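Local coordinates for hypothetical protein TM1070 (Thermotoga maritima, PDB 1NC7) that is of unknown function but binds magnesium and probably resembles the transducer that partners Anabaena sensory rhodopsin, at residues A60-T65 with V111-S116; I64-E69 with L88-L93. All coordinates share one frame; numbering follows the deposited sequence.

Interaction 1: residues A60-T65 with V111-S116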
ATOM      1  N   ALA D  60       1.864   5.760  24.543  1.00  9.25           N
ATOM      2  CA  ALA D  60       2.539   4.627  23.941  1.00  9.65           C
ATOM      3  C   ALA D  60       4.043   4.847  23.939  1.00  9.20           C
ATOM      4  O   ALA D  60       4.529   5.898  23.518  1.00 10.22           O
ATOM      5  CB  ALA D  60       2.043   4.418  22.514  1.00  9.84           C
ATOM      6  N   LYS D  61       4.771   3.857  24.444  1.00  9.82           N
ATOM      7  CA  LYS D  61       6.226   3.897  24.470  1.00 10.61           C
ATOM      8  C   LYS D  61       6.623   2.910  23.382  1.00  9.19           C
ATOM      9  O   LYS D  61       6.342   1.712  23.479  1.00  9.62           O
ATOM     10  CB  LYS D  61       6.749   3.447  25.834  1.00 12.20           C
ATOM     11  CG  LYS D  61       6.318   4.354  26.977  1.00 18.49           C
ATOM     12  CD  LYS D  61       6.833   3.845  28.312  1.00 22.31           C
ATOM     13  CE  LYS D  61       6.382   4.742  29.454  1.00 24.87           C
ATOM     14  NZ  LYS D  61       6.862   4.239  30.774  1.00 27.84           N
ATOM     15  N   ILE D  62       7.268   3.421  22.345  1.00  9.35           N
ATOM     16  CA  ILE D  62       7.635   2.594  21.213  1.00  9.34           C
ATOM     17  C   ILE D  62       9.132   2.465  20.974  1.00  8.50           C
ATOM     18  O   ILE D  62       9.859   3.457  20.939  1.00  9.27           O
ATOM     19  CB  ILE D  62       6.962   3.145  19.941  1.00 10.95           C
ATOM     20  CG1 ILE D  62       5.471   3.370  20.211  1.00 11.86           C
ATOM     21  CG2 ILE D  62       7.117   2.168  18.800  1.00 12.35           C
ATOM     22  CD1 ILE D  62       4.729   4.018  19.070  1.00 13.64           C
ATOM     23  N   ARG D  63       9.574   1.220  20.825  1.00  7.32           N
ATOM     24  CA  ARG D  63      10.970   0.905  20.553  1.00  9.47           C
ATOM     25  C   ARG D  63      11.041   0.594  19.061  1.00  7.80           C
ATOM     26  O   ARG D  63      10.384  -0.333  18.582  1.00  8.19           O
ATOM     27  CB  ARG D  63      11.404  -0.315  21.370  1.00 13.14           C
ATOM     28  CG  ARG D  63      12.813  -0.795  21.075  1.00 18.12           C
ATOM     29  CD  ARG D  63      13.216  -1.929  22.005  1.00 24.23           C
ATOM     30  NE  ARG D  63      12.299  -3.062  21.919  1.00 29.65           N
ATOM     31  CZ  ARG D  63      12.437  -4.189  22.609  1.00 32.65           C
ATOM     32  NH1 ARG D  63      13.460  -4.340  23.441  1.00 34.78           N
ATOM     33  NH2 ARG D  63      11.551  -5.166  22.471  1.00 34.80           N
ATOM     34  N   ILE D  64      11.822   1.383  18.330  1.00  7.32           N
ATOM     35  CA  ILE D  64      11.954   1.210  16.887  1.00  7.65           C
ATOM     36  C   ILE D  64      13.308   0.620  16.527  1.00  6.65           C
ATOM     37  O   ILE D  64      14.341   1.256  16.732  1.00  8.13           O
ATOM     38  CB  ILE D  64      11.808   2.553  16.149  1.00  8.03           C
ATOM     39  CG1 ILE D  64      10.537   3.272  16.614  1.00 11.09           C
ATOM     40  CG2 ILE D  64      11.761   2.310  14.644  1.00 10.32           C
ATOM     41  CD1 ILE D  64      10.387   4.672  16.063  1.00 13.18           C
ATOM     42  N   THR D  65      13.293  -0.589  15.980  1.00  5.92           N
ATOM     43  CA  THR D  65      14.523  -1.270  15.595  1.00  6.72           C
ATOM     44  C   THR D  65      14.756  -1.222  14.087  1.00  6.60           C
ATOM     45  O   THR D  65      13.873  -1.563  13.296  1.00  6.36           O
ATOM     46  CB  THR D  65      14.493  -2.743  16.039  1.00  6.79           C
ATOM     47  OG1 THR D  65      14.321  -2.808  17.460  1.00  8.85           O
ATOM     48  CG2 THR D  65      15.792  -3.447  15.656  1.00  7.81           C
ATOM     49  N   VAL D 111      -1.203   0.421  18.673  1.00  5.41           N
ATOM     50  CA  VAL D 111      -1.118   1.624  17.848  1.00  5.73           C
ATOM     51  C   VAL D 111      -1.240   1.177  16.393  1.00  4.47           C
ATOM     52  O   VAL D 111      -1.343  -0.014  16.116  1.00  4.82           O
ATOM     53  CB  VAL D 111       0.232   2.369  18.038  1.00  4.63           C
ATOM     54  CG1 VAL D 111       0.327   2.916  19.454  1.00  5.39           C
ATOM     55  CG2 VAL D 111       1.400   1.436  17.746  1.00  5.64           C
ATOM     56  N   VAL D 112      -1.256   2.131  15.467  1.00  4.07           N
ATOM     57  CA  VAL D 112      -1.336   1.793  14.049  1.00  4.03           C
ATOM     58  C   VAL D 112      -0.220   2.563  13.362  1.00  3.13           C
ATOM     59  O   VAL D 112       0.037   3.722  13.699  1.00  3.15           O
ATOM     60  CB  VAL D 112      -2.691   2.191  13.428  1.00  3.96           C
ATOM     61  CG1 VAL D 112      -2.746   1.723  11.977  1.00  5.78           C
ATOM     62  CG2 VAL D 112      -3.834   1.565  14.221  1.00  4.49           C
HETATM   63  N   MSE D 113       0.447   1.920  12.409  1.00  3.66           N
HETATM   64  CA  MSE D 113       1.556   2.565  11.714  1.00  3.98           C
HETATM   65  C   MSE D 113       1.521   2.444  10.202  1.00  3.05           C
HETATM   66  O   MSE D 113       1.013   1.465   9.650  1.00  3.39           O
HETATM   67  CB  MSE D 113       2.885   2.008  12.215  1.00  5.78           C
HETATM   68  CG  MSE D 113       3.129   2.245  13.683  1.00  4.51           C
HETATM   69 SE   MSE D 113       4.923   1.777  14.178  0.87 12.86          SE
HETATM   70  CE  MSE D 113       4.611   1.431  16.043  1.00 10.80           C
ATOM     71  N   GLN D 114       2.098   3.450   9.550  1.00  3.36           N
ATOM     72  CA  GLN D 114       2.173   3.527   8.095  1.00  3.35           C
ATOM     73  C   GLN D 114       3.520   4.157   7.751  1.00  4.16           C
ATOM     74  O   GLN D 114       3.974   5.063   8.447  1.00  6.02           O
ATOM     75  CB  GLN D 114       1.031   4.413   7.579  1.00  4.03           C
ATOM     76  CG  GLN D 114       0.903   4.508   6.064  1.00  4.99           C
ATOM     77  CD  GLN D 114      -0.317   5.319   5.642  1.00  5.72           C
ATOM     78  OE1 GLN D 114      -1.227   5.554   6.439  1.00  4.60           O
ATOM     79  NE2 GLN D 114      -0.343   5.745   4.388  1.00  3.99           N
ATOM     80  N   LEU D 115       4.163   3.676   6.689  1.00  4.02           N
ATOM     81  CA  LEU D 115       5.456   4.223   6.281  1.00  3.65           C
ATOM     82  C   LEU D 115       5.358   4.815   4.884  1.00  3.30           C
ATOM     83  O   LEU D 115       4.879   4.163   3.953  1.00  4.03           O
ATOM     84  CB  LEU D 115       6.536   3.135   6.282  1.00  4.24           C
ATOM     85  CG  LEU D 115       7.956   3.578   5.897  1.00  5.18           C
ATOM     86  CD1 LEU D 115       8.494   4.550   6.944  1.00  6.50           C
ATOM     87  CD2 LEU D 115       8.867   2.362   5.784  1.00  5.79           C
ATOM     88  N   SER D 116       5.823   6.051   4.743  1.00  4.27           N
ATOM     89  CA  SER D 116       5.785   6.726   3.457  1.00  3.75           C
ATOM     90  C   SER D 116       7.150   7.275   3.107  1.00  5.46           C
ATOM     91  O   SER D 116       7.906   7.690   3.980  1.00  5.94           O
ATOM     92  CB  SER D 116       4.770   7.864   3.493  1.00  6.14           C
ATOM     93  OG  SER D 116       3.503   7.368   3.870  1.00  5.73           O
TER

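Interaction 2: residues I64-E69 with L88-L93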
ATOM      1  N   ILE D  64      11.822   1.383  18.330  1.00  7.32           N
ATOM      2  CA  ILE D  64      11.954   1.210  16.887  1.00  7.65           C
ATOM      3  C   ILE D  64      13.308   0.620  16.527  1.00  6.65           C
ATOM      4  O   ILE D  64      14.341   1.256  16.732  1.00  8.13           O
ATOM      5  CB  ILE D  64      11.808   2.553  16.149  1.00  8.03           C
ATOM      6  CG1 ILE D  64      10.537   3.272  16.614  1.00 11.09           C
ATOM      7  CG2 ILE D  64      11.761   2.310  14.644  1.00 10.32           C
ATOM      8  CD1 ILE D  64      10.387   4.672  16.063  1.00 13.18           C
ATOM      9  N   THR D  65      13.293  -0.589  15.980  1.00  5.92           N
ATOM     10  CA  THR D  65      14.523  -1.270  15.595  1.00  6.72           C
ATOM     11  C   THR D  65      14.756  -1.222  14.087  1.00  6.60           C
ATOM     12  O   THR D  65      13.873  -1.563  13.296  1.00  6.36           O
ATOM     13  CB  THR D  65      14.493  -2.743  16.039  1.00  6.79           C
ATOM     14  OG1 THR D  65      14.321  -2.808  17.460  1.00  8.85           O
ATOM     15  CG2 THR D  65      15.792  -3.447  15.656  1.00  7.81           C
ATOM     16  N   PHE D  66      15.952  -0.792  13.703  1.00  5.85           N
ATOM     17  CA  PHE D  66      16.335  -0.711  12.301  1.00  5.45           C
ATOM     18  C   PHE D  66      17.298  -1.851  11.992  1.00  7.09           C
ATOM     19  O   PHE D  66      18.333  -1.994  12.652  1.00  6.77           O
ATOM     20  CB  PHE D  66      17.009   0.635  12.022  1.00  7.11           C
ATOM     21  CG  PHE D  66      16.088   1.812  12.166  1.00  8.17           C
ATOM     22  CD1 PHE D  66      15.343   2.267  11.083  1.00 12.27           C
ATOM     23  CD2 PHE D  66      15.940   2.443  13.395  1.00 10.34           C
ATOM     24  CE1 PHE D  66      14.460   3.339  11.226  1.00 13.19           C
ATOM     25  CE2 PHE D  66      15.062   3.512  13.548  1.00 10.52           C
ATOM     26  CZ  PHE D  66      14.322   3.960  12.461  1.00 12.86           C
ATOM     27  N   LEU D  67      16.941  -2.669  11.007  1.00  5.32           N
ATOM     28  CA  LEU D  67      17.769  -3.793  10.584  1.00  5.47           C
ATOM     29  C   LEU D  67      18.414  -3.424   9.256  1.00  6.02           C
ATOM     30  O   LEU D  67      17.795  -2.764   8.421  1.00  6.54           O
ATOM     31  CB  LEU D  67      16.923  -5.054  10.397  1.00  6.06           C
ATOM     32  CG  LEU D  67      16.106  -5.569  11.581  1.00  7.43           C
ATOM     33  CD1 LEU D  67      15.383  -6.840  11.165  1.00  7.95           C
ATOM     34  CD2 LEU D  67      17.014  -5.829  12.778  1.00  9.77           C
ATOM     35  N   PHE D  68      19.656  -3.847   9.061  1.00  5.69           N
ATOM     36  CA  PHE D  68      20.374  -3.539   7.832  1.00  5.15           C
ATOM     37  C   PHE D  68      20.772  -4.807   7.091  1.00  5.38           C
ATOM     38  O   PHE D  68      20.552  -5.913   7.580  1.00  6.72           O
ATOM     39  CB  PHE D  68      21.595  -2.682   8.172  1.00  5.62           C
ATOM     40  CG  PHE D  68      21.234  -1.372   8.812  1.00  5.55           C
ATOM     41  CD1 PHE D  68      20.854  -0.285   8.031  1.00  7.52           C
ATOM     42  CD2 PHE D  68      21.206  -1.245  10.197  1.00  7.94           C
ATOM     43  CE1 PHE D  68      20.446   0.912   8.620  1.00  8.70           C
ATOM     44  CE2 PHE D  68      20.798  -0.052  10.796  1.00  8.94           C
ATOM     45  CZ  PHE D  68      20.417   1.027  10.005  1.00  9.83           C
ATOM     46  N   GLU D  69      21.350  -4.649   5.904  1.00  7.54           N
ATOM     47  CA  GLU D  69      21.747  -5.807   5.118  1.00  8.40           C
ATOM     48  C   GLU D  69      23.043  -6.448   5.594  1.00  9.60           C
ATOM     49  O   GLU D  69      23.154  -7.673   5.607  1.00  9.30           O
ATOM     50  CB  GLU D  69      21.885  -5.431   3.639  1.00  9.00           C
ATOM     51  CG  GLU D  69      20.588  -4.963   2.991  1.00 11.14           C
ATOM     52  CD  GLU D  69      20.695  -4.890   1.481  1.00 14.44           C
ATOM     53  OE1 GLU D  69      21.620  -4.216   0.983  1.00 16.84           O
ATOM     54  OE2 GLU D  69      19.854  -5.511   0.793  1.00 15.06           O
ATOM     55  N   LEU D  88       6.965  10.579  12.371  1.00  5.12           N
ATOM     56  CA  LEU D  88       8.391  10.564  12.681  1.00  4.93           C
ATOM     57  C   LEU D  88       9.291  10.614  11.452  1.00  6.23           C
ATOM     58  O   LEU D  88       9.248   9.725  10.598  1.00  6.75           O
ATOM     59  CB  LEU D  88       8.723   9.319  13.505  1.00  6.06           C
ATOM     60  CG  LEU D  88      10.172   9.178  13.974  1.00  6.93           C
ATOM     61  CD1 LEU D  88      10.503  10.289  14.961  1.00  8.86           C
ATOM     62  CD2 LEU D  88      10.359   7.816  14.618  1.00  9.01           C
ATOM     63  N   ARG D  89      10.106  11.663  11.372  1.00  6.11           N
ATOM     64  CA  ARG D  89      11.037  11.840  10.259  1.00  6.10           C
ATOM     65  C   ARG D  89      12.259  10.958  10.483  1.00  6.29           C
ATOM     66  O   ARG D  89      13.101  11.244  11.333  1.00  7.58           O
ATOM     67  CB  ARG D  89      11.451  13.309  10.152  1.00  7.53           C
ATOM     68  CG  ARG D  89      10.379  14.203   9.546  1.00  8.98           C
ATOM     69  CD  ARG D  89      10.265  13.949   8.050  1.00 11.46           C
ATOM     70  NE  ARG D  89      11.458  14.402   7.339  1.00 13.53           N
ATOM     71  CZ  ARG D  89      11.564  15.575   6.722  1.00 15.77           C
ATOM     72  NH1 ARG D  89      10.543  16.423   6.718  1.00 17.27           N
ATOM     73  NH2 ARG D  89      12.698  15.907   6.118  1.00 17.14           N
ATOM     74  N   LEU D  90      12.350   9.886   9.705  1.00  6.15           N
ATOM     75  CA  LEU D  90      13.446   8.934   9.832  1.00  7.01           C
ATOM     76  C   LEU D  90      14.794   9.446   9.339  1.00  8.84           C
ATOM     77  O   LEU D  90      15.831   8.869   9.662  1.00 11.30           O
ATOM     78  CB  LEU D  90      13.084   7.632   9.111  1.00  6.91           C
ATOM     79  CG  LEU D  90      11.776   6.976   9.570  1.00  6.99           C
ATOM     80  CD1 LEU D  90      11.592   5.647   8.855  1.00  6.62           C
ATOM     81  CD2 LEU D  90      11.798   6.757  11.073  1.00  7.94           C
ATOM     82  N   ASP D  91      14.777  10.524   8.562  1.00  7.95           N
ATOM     83  CA  ASP D  91      16.009  11.113   8.037  1.00 10.52           C
ATOM     84  C   ASP D  91      16.718  11.982   9.074  1.00 11.41           C
ATOM     85  O   ASP D  91      17.806  12.499   8.819  1.00 12.39           O
ATOM     86  CB  ASP D  91      15.704  11.958   6.795  1.00 11.26           C
ATOM     87  CG  ASP D  91      14.729  13.085   7.080  1.00 11.97           C
ATOM     88  OD1 ASP D  91      13.664  12.813   7.673  1.00 11.65           O
ATOM     89  OD2 ASP D  91      15.019  14.240   6.705  1.00 14.95           O
ATOM     90  N   LYS D  92      16.103  12.137  10.241  1.00 10.87           N
ATOM     91  CA  LYS D  92      16.681  12.953  11.306  1.00 12.75           C
ATOM     92  C   LYS D  92      17.123  12.110  12.499  1.00 13.53           C
ATOM     93  O   LYS D  92      17.203  12.612  13.621  1.00 14.48           O
ATOM     94  CB  LYS D  92      15.660  13.995  11.768  1.00 13.29           C
ATOM     95  CG  LYS D  92      15.157  14.900  10.654  1.00 16.60           C
ATOM     96  CD  LYS D  92      14.112  15.874  11.169  1.00 19.48           C
ATOM     97  CE  LYS D  92      13.617  16.793  10.064  1.00 21.74           C
ATOM     98  NZ  LYS D  92      12.572  17.733  10.556  1.00 23.33           N
ATOM     99  N   LEU D  93      17.426  10.839  12.252  1.00 13.25           N
ATOM    100  CA  LEU D  93      17.829   9.931  13.322  1.00 13.69           C
ATOM    101  C   LEU D  93      19.271   9.435  13.242  1.00 13.62           C
ATOM    102  O   LEU D  93      19.668   8.555  14.006  1.00 14.59           O
ATOM    103  CB  LEU D  93      16.892   8.720  13.354  1.00 14.14           C
ATOM    104  CG  LEU D  93      15.397   8.982  13.550  1.00 14.76           C
ATOM    105  CD1 LEU D  93      14.643   7.659  13.527  1.00 15.44           C
ATOM    106  CD2 LEU D  93      15.166   9.708  14.863  1.00 16.21           C
TER

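Interaction 1: residues A60-T65 with V111-S116
No ring, amide or charged group takes part where Ala60 and Ile62 meet Val111 and Met113; the flat groups lie around this contact, where the rings of Trp29 and Phe31 on strand 28-34 touch Met113 from outside the two segments. The contact itself illustrates how strands from distant parts of one curved antiparallel sheet meet across the core through methyl groups alone. The axes of the strand segments 60-65 and 111-116 stay 10.3 Å apart at their closest, 44° from parallel, too far for backbone bonding between them. Near the start of both segments the gap is narrower, and a small residue suffices: Ala60 CB rests 3.8 Å from Val111 CG1. One residue pair further on, longer side chains meet tip to tip. Ile62 CG2 lies 3.8 Å from the terminal CE of Met113, modelled as selenomethionine, while Ile62 CD1 stands 4.0 Å from the same CE, so the two branches of one isoleucine both face this methyl from the same side. Met113 reaches this far because its chain is extended beyond CG (chi2 -171°). Ile62 CD1 also passes Val111 CG2 at a looser 4.4 Å. On the other side of strand 110-121, Gln114 and Ser116 hydrogen-bond to Asp33 of the second subunit, whereas Arg63 pairs with Glu106 away from the core. With neither hydrogen bond nor charge joining the two segments, their contact is held by dispersion and the exclusion of water, and it depends on shape rather than on any directional bond.

Interaction 2: residues I64-E69 with L88-L93
The hydrophobic core enclosed by the antiparallel sheet extends here from strand 60-68, through Ile64 and Phe66, to the end of strand 84-89 and the turn that follows it, through Leu88, Leu90 and Leu93. Ile64 and Leu88 reach toward each other tip to tip, with Ile64 CD1 only 3.5 Å from Leu88 CD2, tighter than usual for two methyl groups. Leu88 holds CG anti to its backbone N (chi1 -177°), which sends the isobutyl group across to the isoleucine. The far end of the Phe66 ring, CZ, abuts a pair of neighbouring leucine methyls. Leu90 CD2 comes to the ring edge, near its plane, 4.0 Å from Phe66 CZ. From a different direction Leu93 CD1 approaches the same Phe66 CZ at 3.9 Å, the two side chains lying about at right angles. Tyr101, on strand 101-107, adds an edge-to-face ring contact to Phe66.

The outward side of the turn is polar. Arg89 grips Asp91 side-on, NE to OD1 at 2.7 Å and NH2 to OD2 at 2.9 Å, both nearly straight (166° and 162°). The nitrogens come on the syn side but somewhat out of the carboxylate plane, while both oxygens stay close to the guanidinium plane. The two bonds limit rotation of the guanidinium, and Lys92 CE lies over one of its faces, 4.0 Å above the plane. A weak backbone bond, Lys92 N to Arg89 O at 3.3 Å, spans the turn. The turn after strand 84-89 thus sets Leu90 and Leu93 against the core and the Arg89-Asp91 salt bridge away from it, closing that side of an all-beta fold.

In the fold
Both interactions start from strand 60-68, whose inward residues serve successive parts of one core. Interaction 1 lies deeper in character: its touching residues are all buried, and it joins two regular strands. Interaction 2 runs to the border of the core, where Leu88 and Leu93 are partly exposed and the second partner is the end of strand 84-89 and the turn after it. Chemistry follows place. Aliphatic groups and a selenomethionine suffice in the first; the second adds an aromatic ring and, within its turn, a salt bridge. The two are continuous, since Leu115 CD1 packs 3.8 Å from Leu90 CD1. Beyond them, segment 111-116 meets the second subunit, and segment 64-69 the third.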